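Local structure of serine protease pet (Escherichia coli, 4OM9) at residues A[268-273]-A[295-300]; A[314-319]-A[349-354]; A[505-510]-A[514-519]; A[612-617]-A[668-673]. The protein acts as a secreted serine protease and enterotoxin, exported as an autotransporter passenger domain, whose host target is probably alpha-fodrin. One frame throughout, in Å; residues are numbered along the deposited sequence.

Contact 1 (A[268-273]-A[295-300]); sequences ATIGGG and LVFSGG
I270 meets L295 and F297 inside the first coils of the passenger's right-handed parallel beta-helix. Strand 267-271 lies on one face of the helix and strand 294-298 on another, so the two strands are joined across the interior by side chains instead of backbone pairing; the nearest CA atoms, those of I270 and L295, are 11.0 Å apart. The span is bridged tip to tip, with the methyl I270 CD1 lying 4.1 Å from L295 CD1. CG1 of I270 stands anti to its carbonyl carbon (chi1 -49°), and an extended chi2 of -168° then carries CD1 inward to the end of its reach. L295 answers with a similar shape, its CG also anti to the carbonyl carbon and CD1 continuing the extended line at a chi2 of -174°. The same methyl of I270 touches F297 at the ring edge, near the ring plane, with CZ 4.4 Å from CD1. A face of that ring is taken by its own strand: the carbonyl carbon L295 C sits 4.2 Å above the plane, displaced toward the rim. F316 of the following coil meets F297 edge-to-face, while I303 and L305 of strand 301-305 flank I270, so this thin contact belongs to a continuous apolar core. Beyond the core residues the backbone turns through glycines with positive phi, and the backbone N-H groups there are hydrogen-bonded: G272 N to OE2 of E307, G300 N to the hydroxyl OH of Y324, and G299 N to the carboxylate oxygen OD2 of D319.

Contact 2 (A[314-319]-A[349-354]); sequences GGFIFD and VDWNIK
F318 and V349 mark the nearest point of two strands that belong to different sheets of the beta-helix, with their CA atoms 8.4 Å apart across its interior. The two side chains come from opposite directions, and V349 plants its CG2 squarely over one face of the phenyl ring, 3.7 Å from the F318 ring centroid and only 4° off the ring normal. This is a well-centred CH-pi contact, in which the methyl is almost equidistant from all six ring carbons. CG1, which lies anti to the V349 backbone N (chi1 -179°), reaches the rim instead, at 4.1 Å from F318 CZ. Next along, F316 and W351 cross at about a right angle and meet edge against edge: W351 CZ3 is 4.1 Å from F316 CD2. W351 swings its indole in because CG is anti to the backbone N; one indole face is then covered by CG1 of I353, 3.5 Å above the plane toward the rim. I343 packs on F318 and V349, V326 on V349 and W351, and I341 on W351. Indole NE1 bonds to OE1 of Q375, so the tryptophan enters an apolar core with its polar atom satisfied, and cohesion between the two segments comes from dispersion and CH-pi attraction.

Contact 3 (A[505-510]-A[514-519]); sequences NSISIK and LVMQGH
I509 and L514 cross at about a right angle, the terminal methyl of the isoleucine settling along the flank of the leucine. I509 CD1 lies 3.8 Å from both L514 CB and L514 CD2, and 3.9 Å from L514 CD1, so one methyl touches most of the leucine side chain. L514 offers that flank because its CG is anti to the backbone N (chi1 -170°). Alongside, I507 and M516 meet tip to tip: the methionine runs fully extended beyond CG and brings CE to 4.0 Å from I507 CD1. A looser touch, 4.4 Å between I507 CG2 and L514 CD2, links the two pairs. L483, L586 and I588 pack on the isoleucines, L496 and L498 on L514, and F581 on M516. Farther out, Q517 is fixed at both ends of its amide: NE2 donates to G518 O over 2.9 Å and also bonds to OD1 of D499, while OE1 takes the N-H of Y620. The axes of strands 506-510 and 514-516 come no closer than 9.8 Å, and their N-to-C directions are 137° apart, as the chain turns between two faces of one coil. Inward-facing aliphatic residues stacked on those of adjacent coils are the hallmark of a parallel beta-helix core.

Contact 4 (A[612-617]-A[668-673]); sequences INIGDK and AIVTLN
Just past G615, whose CA rests 3.9 Å from A668 CB, the carboxylate of D616 is bonded on both oxygens: OD1 takes the N-H of T618, closing an Asx turn, and OD2 makes a weak bond to the hydroxyl OG of S594. At the other end of the contact another weak bond, N673 N to T671 O at 2.9 Å, closes an inverse gamma turn centred on L672. Between these ends the meeting is apolar. G615 has a left-handed backbone (phi 77°) and no side chain, which lets its CA come within 4.8 Å of the CA of A668; the alanine methyl also lies 4.1 Å from the carbonyl oxygen I614 O. I614 and V670 cross at about a right angle and touch through one branch each, I614 CG2 standing 3.8 Å from V670 CG2. The short branch of the isoleucine does this work because CG2 is anti to its backbone N, while CG1 sits beside that nitrogen. The same CG2 brushes A668 CB at 4.4 Å, so a single methyl bears on two residues of the facing strand. F651 packs on I614, I664 on V670 and S649 on A668. Strand 611-614 runs parallel between 592-595 and 661-664, and strand 668-672 between 649-652 and 690-693; the contact therefore joins neighbouring faces of the beta-helix at a corner, across successive coils.

Overall arrangement
From the N terminus, the four contacts follow in series along the beta-helix; none nests in or crosses another. Contact 1 closes a loop of 21 residues and contact 2 one of 29, and they touch: strands 294-298 and 316-318 pair in parallel, with probable hydrogen bonds from F297 N to I317 O and from I317 N to L295 O. Contact 3, whose centre is about 40 Å from that of contact 2, closes a turn of three residues within a coil. Contact 4 spans 50 residues; its centre is about 14 Å from that of contact 3, without touching. Contacts 1 to 3 join faces across the interior, and contact 4 joins neighbouring faces at a corner, early and midway along the stalk.

Contact 1 (A[268-273]-A[295-300])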
loop_
_atom_site.group_PDB
_atom_site.type_symbol
_atom_site.label_atom_id
_atom_site.label_comp_id
_atom_site.label_asym_id
_atom_site.label_seq_id
_atom_site.Cartn_x
_atom_site.Cartn_y
_atom_site.Cartn_z
ATOM N N ALA A 268 -20.546 45.593 -5.849
ATOM C CA ALA A 268 -19.834 46.150 -6.977
ATOM C C ALA A 268 -20.503 45.689 -8.251
ATOM O O ALA A 268 -20.580 44.487 -8.516
ATOM C CB ALA A 268 -18.376 45.737 -6.958
ATOM N N THR A 269 -20.980 46.648 -9.039
ATOM C CA THR A 269 -21.689 46.334 -10.269
ATOM C C THR A 269 -20.762 46.519 -11.462
ATOM O O THR A 269 -20.073 47.528 -11.563
ATOM C CB THR A 269 -22.955 47.207 -10.410
ATOM O OG1 THR A 269 -23.919 46.804 -9.424
ATOM C CG2 THR A 269 -23.559 47.056 -11.783
ATOM N N ILE A 270 -20.729 45.538 -12.359
ATOM C CA ILE A 270 -19.732 45.526 -13.426
ATOM C C ILE A 270 -20.335 45.423 -14.811
ATOM O O ILE A 270 -21.093 44.499 -15.093
ATOM C CB ILE A 270 -18.726 44.350 -13.278
ATOM C CG1 ILE A 270 -18.167 44.278 -11.860
ATOM C CG2 ILE A 270 -17.602 44.472 -14.301
ATOM C CD1 ILE A 270 -16.943 43.323 -11.736
ATOM N N GLY A 271 -19.955 46.352 -15.682
ATOM C CA GLY A 271 -20.412 46.350 -17.057
ATOM C C GLY A 271 -19.981 47.607 -17.790
ATOM O O GLY A 271 -19.747 48.648 -17.170
ATOM N N GLY A 272 -19.853 47.505 -19.110
ATOM C CA GLY A 272 -19.572 48.663 -19.943
ATOM C C GLY A 272 -18.177 49.203 -19.713
ATOM O O GLY A 272 -17.914 50.386 -19.919
ATOM N N GLY A 273 -17.281 48.323 -19.275
ATOM C CA GLY A 273 -15.914 48.723 -18.953
ATOM C C GLY A 273 -15.817 49.469 -17.637
ATOM O O GLY A 273 -14.857 50.191 -17.397
ATOM N N LEU A 295 -8.815 41.656 -11.326
ATOM C CA LEU A 295 -9.652 42.374 -10.394
ATOM C C LEU A 295 -9.445 41.731 -9.041
ATOM O O LEU A 295 -9.898 40.613 -8.794
ATOM C CB LEU A 295 -11.122 42.343 -10.811
ATOM C CG LEU A 295 -11.385 42.886 -12.211
ATOM C CD1 LEU A 295 -12.905 42.974 -12.515
ATOM C CD2 LEU A 295 -10.721 44.246 -12.385
ATOM N N VAL A 296 -8.748 42.444 -8.167
ATOM C CA VAL A 296 -8.385 41.929 -6.857
ATOM C C VAL A 296 -9.367 42.477 -5.837
ATOM O O VAL A 296 -9.240 43.626 -5.397
ATOM C CB VAL A 296 -6.950 42.311 -6.489
ATOM C CG1 VAL A 296 -6.539 41.676 -5.174
ATOM C CG2 VAL A 296 -6.000 41.886 -7.598
ATOM N N PHE A 297 -10.346 41.643 -5.484
ATOM C CA PHE A 297 -11.458 42.028 -4.624
ATOM C C PHE A 297 -11.110 41.917 -3.155
ATOM O O PHE A 297 -10.443 40.985 -2.750
ATOM C CB PHE A 297 -12.681 41.156 -4.922
ATOM C CG PHE A 297 -13.163 41.254 -6.341
ATOM C CD1 PHE A 297 -13.770 42.416 -6.802
ATOM C CD2 PHE A 297 -13.016 40.189 -7.210
ATOM C CE1 PHE A 297 -14.222 42.513 -8.098
ATOM C CE2 PHE A 297 -13.464 40.278 -8.516
ATOM C CZ PHE A 297 -14.064 41.448 -8.964
ATOM N N SER A 298 -11.577 42.864 -2.352
ATOM C CA SER A 298 -11.310 42.813 -0.920
ATOM C C SER A 298 -12.497 43.329 -0.121
ATOM O O SER A 298 -13.313 44.087 -0.632
ATOM C CB SER A 298 -10.051 43.612 -0.581
ATOM O OG SER A 298 -10.153 44.933 -1.070
ATOM N N GLY A 299 -12.595 42.888 1.128
ATOM C CA GLY A 299 -13.623 43.353 2.039
ATOM C C GLY A 299 -14.892 42.522 2.063
ATOM O O GLY A 299 -15.747 42.722 2.923
ATOM N N GLY A 300 -15.013 41.581 1.129
ATOM C CA GLY A 300 -16.232 40.801 0.990
ATOM C C GLY A 300 -17.278 41.603 0.230
ATOM O O GLY A 300 -17.012 42.721 -0.212
#

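Contact 2 (A[314-319]-A[349-354])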
loop_
_atom_site.group_PDB
_atom_site.type_symbol
_atom_site.label_atom_id
_atom_site.label_comp_id
_atom_site.label_asym_id
_atom_site.label_seq_id
_atom_site.Cartn_x
_atom_site.Cartn_y
_atom_site.Cartn_z
ATOM N N GLY A 314 -6.905 39.092 -17.694
ATOM C CA GLY A 314 -7.170 39.211 -16.266
ATOM C C GLY A 314 -8.129 38.133 -15.753
ATOM O O GLY A 314 -8.773 37.456 -16.550
ATOM N N GLY A 315 -8.210 37.984 -14.429
ATOM C CA GLY A 315 -9.177 37.125 -13.774
ATOM C C GLY A 315 -9.533 37.615 -12.378
ATOM O O GLY A 315 -9.073 38.681 -11.964
ATOM N N PHE A 316 -10.330 36.833 -11.649
ATOM C CA PHE A 316 -10.784 37.205 -10.308
ATOM C C PHE A 316 -9.858 36.733 -9.204
ATOM O O PHE A 316 -9.537 35.546 -9.106
ATOM C CB PHE A 316 -12.187 36.645 -10.024
ATOM C CG PHE A 316 -13.295 37.334 -10.771
ATOM C CD1 PHE A 316 -13.076 38.533 -11.432
ATOM C CD2 PHE A 316 -14.577 36.782 -10.791
ATOM C CE1 PHE A 316 -14.109 39.171 -12.111
ATOM C CE2 PHE A 316 -15.623 37.407 -11.472
ATOM C CZ PHE A 316 -15.392 38.604 -12.127
ATOM N N ILE A 317 -9.455 37.658 -8.343
ATOM C CA ILE A 317 -8.644 37.304 -7.198
ATOM C C ILE A 317 -9.323 37.816 -5.950
ATOM O O ILE A 317 -9.691 38.982 -5.880
ATOM C CB ILE A 317 -7.219 37.880 -7.305
ATOM C CG1 ILE A 317 -6.479 37.273 -8.502
ATOM C CG2 ILE A 317 -6.443 37.675 -5.995
ATOM C CD1 ILE A 317 -4.977 37.754 -8.632
ATOM N N PHE A 318 -9.488 36.938 -4.965
ATOM C CA PHE A 318 -10.205 37.266 -3.741
ATOM C C PHE A 318 -9.277 37.196 -2.552
ATOM O O PHE A 318 -8.402 36.341 -2.511
ATOM C CB PHE A 318 -11.382 36.311 -3.532
ATOM C CG PHE A 318 -12.458 36.450 -4.556
ATOM C CD1 PHE A 318 -12.388 35.754 -5.748
ATOM C CD2 PHE A 318 -13.539 37.289 -4.331
ATOM C CE1 PHE A 318 -13.383 35.898 -6.690
ATOM C CE2 PHE A 318 -14.522 37.432 -5.266
ATOM C CZ PHE A 318 -14.448 36.738 -6.443
ATOM N N ASP A 319 -9.480 38.080 -1.582
ATOM C CA ASP A 319 -8.647 38.098 -0.383
ATOM C C ASP A 319 -9.062 36.982 0.567
ATOM O O ASP A 319 -9.809 36.083 0.181
ATOM C CB ASP A 319 -8.725 39.463 0.311
ATOM C CG ASP A 319 -10.122 39.798 0.780
ATOM O OD1 ASP A 319 -11.073 39.133 0.332
ATOM O OD2 ASP A 319 -10.275 40.729 1.595
ATOM N N VAL A 349 -16.638 32.022 -2.136
ATOM C CA VAL A 349 -17.284 32.731 -3.224
ATOM C C VAL A 349 -18.506 31.973 -3.765
ATOM O O VAL A 349 -18.361 30.954 -4.444
ATOM C CB VAL A 349 -16.310 32.972 -4.383
ATOM C CG1 VAL A 349 -17.010 33.730 -5.476
ATOM C CG2 VAL A 349 -15.080 33.735 -3.898
ATOM N N ASP A 350 -19.706 32.479 -3.479
ATOM C CA ASP A 350 -20.911 31.879 -4.045
ATOM C C ASP A 350 -20.996 32.245 -5.517
ATOM O O ASP A 350 -21.149 33.408 -5.898
ATOM C CB ASP A 350 -22.165 32.308 -3.288
ATOM C CG ASP A 350 -22.250 31.671 -1.920
ATOM O OD1 ASP A 350 -21.544 30.668 -1.676
ATOM O OD2 ASP A 350 -23.009 32.165 -1.080
ATOM N N TRP A 351 -20.852 31.229 -6.347
ATOM C CA TRP A 351 -20.688 31.446 -7.762
ATOM C C TRP A 351 -22.035 31.195 -8.409
ATOM O O TRP A 351 -22.379 30.056 -8.719
ATOM C CB TRP A 351 -19.579 30.536 -8.320
ATOM C CG TRP A 351 -19.328 30.702 -9.784
ATOM C CD1 TRP A 351 -19.784 29.891 -10.789
ATOM C CD2 TRP A 351 -18.570 31.754 -10.422
ATOM N NE1 TRP A 351 -19.356 30.375 -12.009
ATOM C CE2 TRP A 351 -18.621 31.504 -11.813
ATOM C CE3 TRP A 351 -17.880 32.873 -9.954
ATOM C CZ2 TRP A 351 -17.986 32.349 -12.738
ATOM C CZ3 TRP A 351 -17.253 33.706 -10.878
ATOM C CH2 TRP A 351 -17.309 33.437 -12.254
ATOM N N ASN A 352 -22.813 32.260 -8.587
ATOM C CA ASN A 352 -24.153 32.110 -9.154
ATOM C C ASN A 352 -24.272 32.773 -10.513
ATOM O O ASN A 352 -25.212 33.480 -10.781
ATOM C CB ASN A 352 -25.232 32.661 -8.213
ATOM C CG ASN A 352 -26.634 32.182 -8.600
ATOM O OD1 ASN A 352 -26.785 31.361 -9.500
ATOM N ND2 ASN A 352 -27.657 32.706 -7.937
ATOM N N ILE A 353 -23.287 32.524 -11.362
ATOM C CA ILE A 353 -23.385 32.817 -12.788
ATOM C C ILE A 353 -22.763 31.602 -13.441
ATOM O O ILE A 353 -22.289 30.699 -12.746
ATOM C CB ILE A 353 -22.597 34.092 -13.225
ATOM C CG1 ILE A 353 -21.102 33.893 -12.903
ATOM C CG2 ILE A 353 -23.128 35.320 -12.555
ATOM C CD1 ILE A 353 -20.179 35.061 -13.307
ATOM N N LYS A 354 -22.729 31.610 -14.769
ATOM C CA LYS A 354 -21.986 30.612 -15.519
ATOM C C LYS A 354 -20.599 31.114 -15.883
ATOM O O LYS A 354 -20.424 32.279 -16.265
ATOM C CB LYS A 354 -22.748 30.228 -16.790
ATOM C CG LYS A 354 -24.048 29.486 -16.537
ATOM C CD LYS A 354 -24.553 28.895 -17.832
ATOM C CE LYS A 354 -25.873 28.147 -17.644
ATOM N NZ LYS A 354 -26.526 28.419 -16.325
#

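Contact 3 (A[505-510]-A[514-519])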
loop_
_atom_site.group_PDB
_atom_site.type_symbol
_atom_site.label_atom_id
_atom_site.label_comp_id
_atom_site.label_asym_id
_atom_site.label_seq_id
_atom_site.Cartn_x
_atom_site.Cartn_y
_atom_site.Cartn_z
ATOM N N ASN A 505 -16.184 1.694 5.810
ATOM C CA ASN A 505 -17.070 1.064 6.776
ATOM C C ASN A 505 -17.236 -0.397 6.407
ATOM O O ASN A 505 -17.051 -1.277 7.232
ATOM C CB ASN A 505 -18.431 1.756 6.819
ATOM C CG ASN A 505 -18.320 3.257 7.042
ATOM O OD1 ASN A 505 -17.443 3.725 7.764
ATOM N ND2 ASN A 505 -19.209 4.016 6.413
ATOM N N SER A 506 -17.556 -0.648 5.145
ATOM C CA SER A 506 -17.764 -2.006 4.684
ATOM C C SER A 506 -17.574 -2.070 3.190
ATOM O O SER A 506 -17.498 -1.044 2.522
ATOM C CB SER A 506 -19.159 -2.526 5.059
ATOM O OG SER A 506 -20.178 -1.824 4.362
ATOM N N ILE A 507 -17.483 -3.288 2.675
ATOM C CA ILE A 507 -17.265 -3.504 1.257
ATOM C C ILE A 507 -18.141 -4.660 0.826
ATOM O O ILE A 507 -18.175 -5.701 1.486
ATOM C CB ILE A 507 -15.789 -3.821 0.926
ATOM C CG1 ILE A 507 -14.880 -2.620 1.206
ATOM C CG2 ILE A 507 -15.650 -4.240 -0.521
ATOM C CD1 ILE A 507 -13.378 -2.948 1.096
ATOM N N SER A 508 -18.855 -4.484 -0.277
ATOM C CA SER A 508 -19.743 -5.531 -0.741
ATOM C C SER A 508 -19.506 -5.832 -2.212
ATOM O O SER A 508 -19.441 -4.931 -3.042
ATOM C CB SER A 508 -21.196 -5.146 -0.492
ATOM O OG SER A 508 -22.008 -5.665 -1.516
ATOM N N ILE A 509 -19.380 -7.122 -2.500
ATOM C CA ILE A 509 -18.993 -7.639 -3.798
ATOM C C ILE A 509 -19.977 -8.686 -4.266
ATOM O O ILE A 509 -20.154 -9.696 -3.602
ATOM C CB ILE A 509 -17.633 -8.304 -3.743
ATOM C CG1 ILE A 509 -16.671 -7.495 -2.883
ATOM C CG2 ILE A 509 -17.109 -8.519 -5.136
ATOM C CD1 ILE A 509 -16.216 -6.236 -3.544
ATOM N N LYS A 510 -20.597 -8.466 -5.416
ATOM C CA LYS A 510 -21.545 -9.427 -5.955
ATOM C C LYS A 510 -21.273 -9.625 -7.429
ATOM O O LYS A 510 -21.212 -8.647 -8.188
ATOM C CB LYS A 510 -22.984 -8.962 -5.728
ATOM C CG LYS A 510 -23.363 -8.860 -4.268
ATOM C CD LYS A 510 -24.715 -8.178 -4.069
ATOM C CE LYS A 510 -24.772 -7.528 -2.695
ATOM N NZ LYS A 510 -26.063 -7.745 -2.000
ATOM N N LEU A 514 -13.017 -8.951 -6.956
ATOM C CA LEU A 514 -12.256 -7.910 -6.308
ATOM C C LEU A 514 -10.824 -8.398 -6.071
ATOM O O LEU A 514 -10.589 -9.563 -5.713
ATOM C CB LEU A 514 -12.889 -7.499 -4.982
ATOM C CG LEU A 514 -12.239 -6.240 -4.391
ATOM C CD1 LEU A 514 -12.809 -5.003 -5.072
ATOM C CD2 LEU A 514 -12.439 -6.163 -2.897
ATOM N N VAL A 515 -9.885 -7.485 -6.283
ATOM C CA VAL A 515 -8.466 -7.720 -6.059
ATOM C C VAL A 515 -7.890 -6.582 -5.245
ATOM O O VAL A 515 -8.051 -5.407 -5.599
ATOM C CB VAL A 515 -7.691 -7.827 -7.366
ATOM C CG1 VAL A 515 -6.203 -7.859 -7.087
ATOM C CG2 VAL A 515 -8.131 -9.074 -8.121
ATOM N N MET A 516 -7.277 -6.934 -4.126
ATOM C CA MET A 516 -6.522 -5.992 -3.329
ATOM C C MET A 516 -5.040 -6.352 -3.443
ATOM O O MET A 516 -4.647 -7.524 -3.258
ATOM C CB MET A 516 -6.969 -6.012 -1.864
ATOM C CG MET A 516 -8.430 -5.701 -1.614
ATOM S SD MET A 516 -8.828 -6.080 0.106
ATOM C CE MET A 516 -10.569 -5.684 0.166
ATOM N N GLN A 517 -4.226 -5.349 -3.749
ATOM C CA GLN A 517 -2.792 -5.541 -3.930
ATOM C C GLN A 517 -2.044 -4.253 -3.684
ATOM O O GLN A 517 -2.645 -3.170 -3.687
ATOM C CB GLN A 517 -2.479 -6.038 -5.347
ATOM C CG GLN A 517 -2.788 -4.997 -6.428
ATOM C CD GLN A 517 -2.079 -5.272 -7.752
ATOM O OE1 GLN A 517 -2.311 -6.298 -8.402
ATOM N NE2 GLN A 517 -1.222 -4.329 -8.168
ATOM N N GLY A 518 -0.725 -4.368 -3.510
ATOM C CA GLY A 518 0.129 -3.198 -3.438
ATOM C C GLY A 518 0.295 -2.518 -4.793
ATOM O O GLY A 518 -0.239 -2.963 -5.812
ATOM N N HIS A 519 1.058 -1.435 -4.815
ATOM C CA HIS A 519 1.261 -0.706 -6.059
ATOM C C HIS A 519 2.730 -0.733 -6.465
ATOM O O HIS A 519 3.627 -0.409 -5.667
ATOM C CB HIS A 519 0.752 0.748 -5.934
ATOM C CG HIS A 519 1.143 1.631 -7.082
ATOM N ND1 HIS A 519 0.576 1.521 -8.339
ATOM C CD2 HIS A 519 2.044 2.642 -7.166
ATOM C CE1 HIS A 519 1.122 2.416 -9.143
ATOM N NE2 HIS A 519 2.013 3.113 -8.454
#

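Contact 4 (A[612-617]-A[668-673])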
loop_
_atom_site.group_PDB
_atom_site.type_symbol
_atom_site.label_atom_id
_atom_site.label_comp_id
_atom_site.label_asym_id
_atom_site.label_seq_id
_atom_site.Cartn_x
_atom_site.Cartn_y
_atom_site.Cartn_z
ATOM N N ILE A 612 -11.748 -17.241 -2.170
ATOM C CA ILE A 612 -10.840 -16.314 -1.507
ATOM C C ILE A 612 -9.391 -16.783 -1.616
ATOM O O ILE A 612 -9.001 -17.807 -1.028
ATOM C CB ILE A 612 -11.188 -16.151 -0.024
ATOM C CG1 ILE A 612 -12.674 -15.827 0.142
ATOM C CG2 ILE A 612 -10.285 -15.099 0.628
ATOM C CD1 ILE A 612 -13.073 -15.497 1.579
ATOM N N ASN A 613 -8.595 -16.053 -2.387
ATOM C CA ASN A 613 -7.177 -16.374 -2.480
ATOM C C ASN A 613 -6.356 -15.346 -1.716
ATOM O O ASN A 613 -6.146 -14.222 -2.176
ATOM C CB ASN A 613 -6.733 -16.459 -3.939
ATOM C CG ASN A 613 -7.504 -17.517 -4.724
ATOM O OD1 ASN A 613 -7.776 -18.614 -4.218
ATOM N ND2 ASN A 613 -7.866 -17.191 -5.965
ATOM N N ILE A 614 -5.949 -15.727 -0.512
ATOM C CA ILE A 614 -5.042 -14.915 0.292
ATOM C C ILE A 614 -3.605 -15.238 -0.045
ATOM O O ILE A 614 -3.182 -16.396 0.070
ATOM C CB ILE A 614 -5.270 -15.149 1.767
ATOM C CG1 ILE A 614 -6.775 -15.078 2.054
ATOM C CG2 ILE A 614 -4.483 -14.155 2.573
ATOM C CD1 ILE A 614 -7.131 -14.730 3.484
ATOM N N GLY A 615 -2.856 -14.222 -0.459
ATOM C CA GLY A 615 -1.503 -14.411 -0.949
ATOM C C GLY A 615 -1.506 -14.958 -2.364
ATOM O O GLY A 615 -0.720 -15.839 -2.696
ATOM N N ASP A 616 -2.415 -14.451 -3.184
ATOM C CA ASP A 616 -2.504 -14.797 -4.602
ATOM C C ASP A 616 -1.267 -14.319 -5.354
ATOM O O ASP A 616 -0.758 -13.225 -5.091
ATOM C CB ASP A 616 -3.772 -14.174 -5.228
ATOM C CG ASP A 616 -4.040 -14.678 -6.642
ATOM O OD1 ASP A 616 -3.116 -15.205 -7.286
ATOM O OD2 ASP A 616 -5.184 -14.566 -7.115
ATOM N N LYS A 617 -0.834 -15.118 -6.325
ATOM C CA LYS A 617 0.425 -14.883 -7.024
ATOM C C LYS A 617 0.287 -13.899 -8.163
ATOM O O LYS A 617 1.285 -13.393 -8.678
ATOM C CB LYS A 617 0.972 -16.193 -7.577
ATOM C CG LYS A 617 0.412 -16.545 -8.944
ATOM C CD LYS A 617 0.112 -18.031 -9.081
ATOM C CE LYS A 617 1.279 -18.892 -8.628
ATOM N NZ LYS A 617 0.845 -20.307 -8.435
ATOM N N ALA A 668 2.238 -15.244 2.433
ATOM C CA ALA A 668 1.100 -14.643 3.128
ATOM C C ALA A 668 1.201 -14.861 4.640
ATOM O O ALA A 668 1.622 -15.916 5.102
ATOM C CB ALA A 668 -0.224 -15.205 2.598
ATOM N N ILE A 669 0.820 -13.847 5.405
ATOM C CA ILE A 669 0.745 -13.964 6.853
ATOM C C ILE A 669 -0.662 -13.627 7.323
ATOM O O ILE A 669 -1.069 -12.453 7.345
ATOM C CB ILE A 669 1.752 -13.056 7.559
ATOM C CG1 ILE A 669 3.168 -13.380 7.076
ATOM C CG2 ILE A 669 1.628 -13.215 9.067
ATOM C CD1 ILE A 669 4.252 -12.557 7.726
ATOM N N VAL A 670 -1.385 -14.681 7.692
ATOM C CA VAL A 670 -2.754 -14.614 8.157
ATOM C C VAL A 670 -2.892 -14.757 9.667
ATOM O O VAL A 670 -2.325 -15.683 10.263
ATOM C CB VAL A 670 -3.591 -15.710 7.508
ATOM C CG1 VAL A 670 -5.022 -15.643 8.010
ATOM C CG2 VAL A 670 -3.526 -15.597 5.990
ATOM N N THR A 671 -3.666 -13.860 10.268
ATOM C CA THR A 671 -3.982 -13.907 11.689
ATOM C C THR A 671 -5.489 -13.922 11.965
ATOM O O THR A 671 -6.147 -12.884 11.987
ATOM C CB THR A 671 -3.374 -12.722 12.425
ATOM O OG1 THR A 671 -1.958 -12.707 12.202
ATOM C CG2 THR A 671 -3.673 -12.808 13.918
ATOM N N LEU A 672 -6.044 -15.100 12.184
ATOM C CA LEU A 672 -7.457 -15.182 12.458
ATOM C C LEU A 672 -7.725 -14.877 13.923
ATOM O O LEU A 672 -7.741 -15.777 14.763
ATOM C CB LEU A 672 -7.985 -16.552 12.073
ATOM C CG LEU A 672 -7.683 -16.898 10.612
ATOM C CD1 LEU A 672 -8.284 -18.246 10.224
ATOM C CD2 LEU A 672 -8.170 -15.798 9.678
ATOM N N ASN A 673 -7.928 -13.594 14.225
ATOM C CA ASN A 673 -8.248 -13.163 15.585
ATOM C C ASN A 673 -9.721 -12.803 15.745
ATOM O O ASN A 673 -10.115 -12.148 16.708
ATOM C CB ASN A 673 -7.355 -11.983 16.012
ATOM C CG ASN A 673 -7.523 -10.739 15.133
ATOM O OD1 ASN A 673 -8.385 -10.675 14.261
ATOM N ND2 ASN A 673 -6.697 -9.741 15.384
#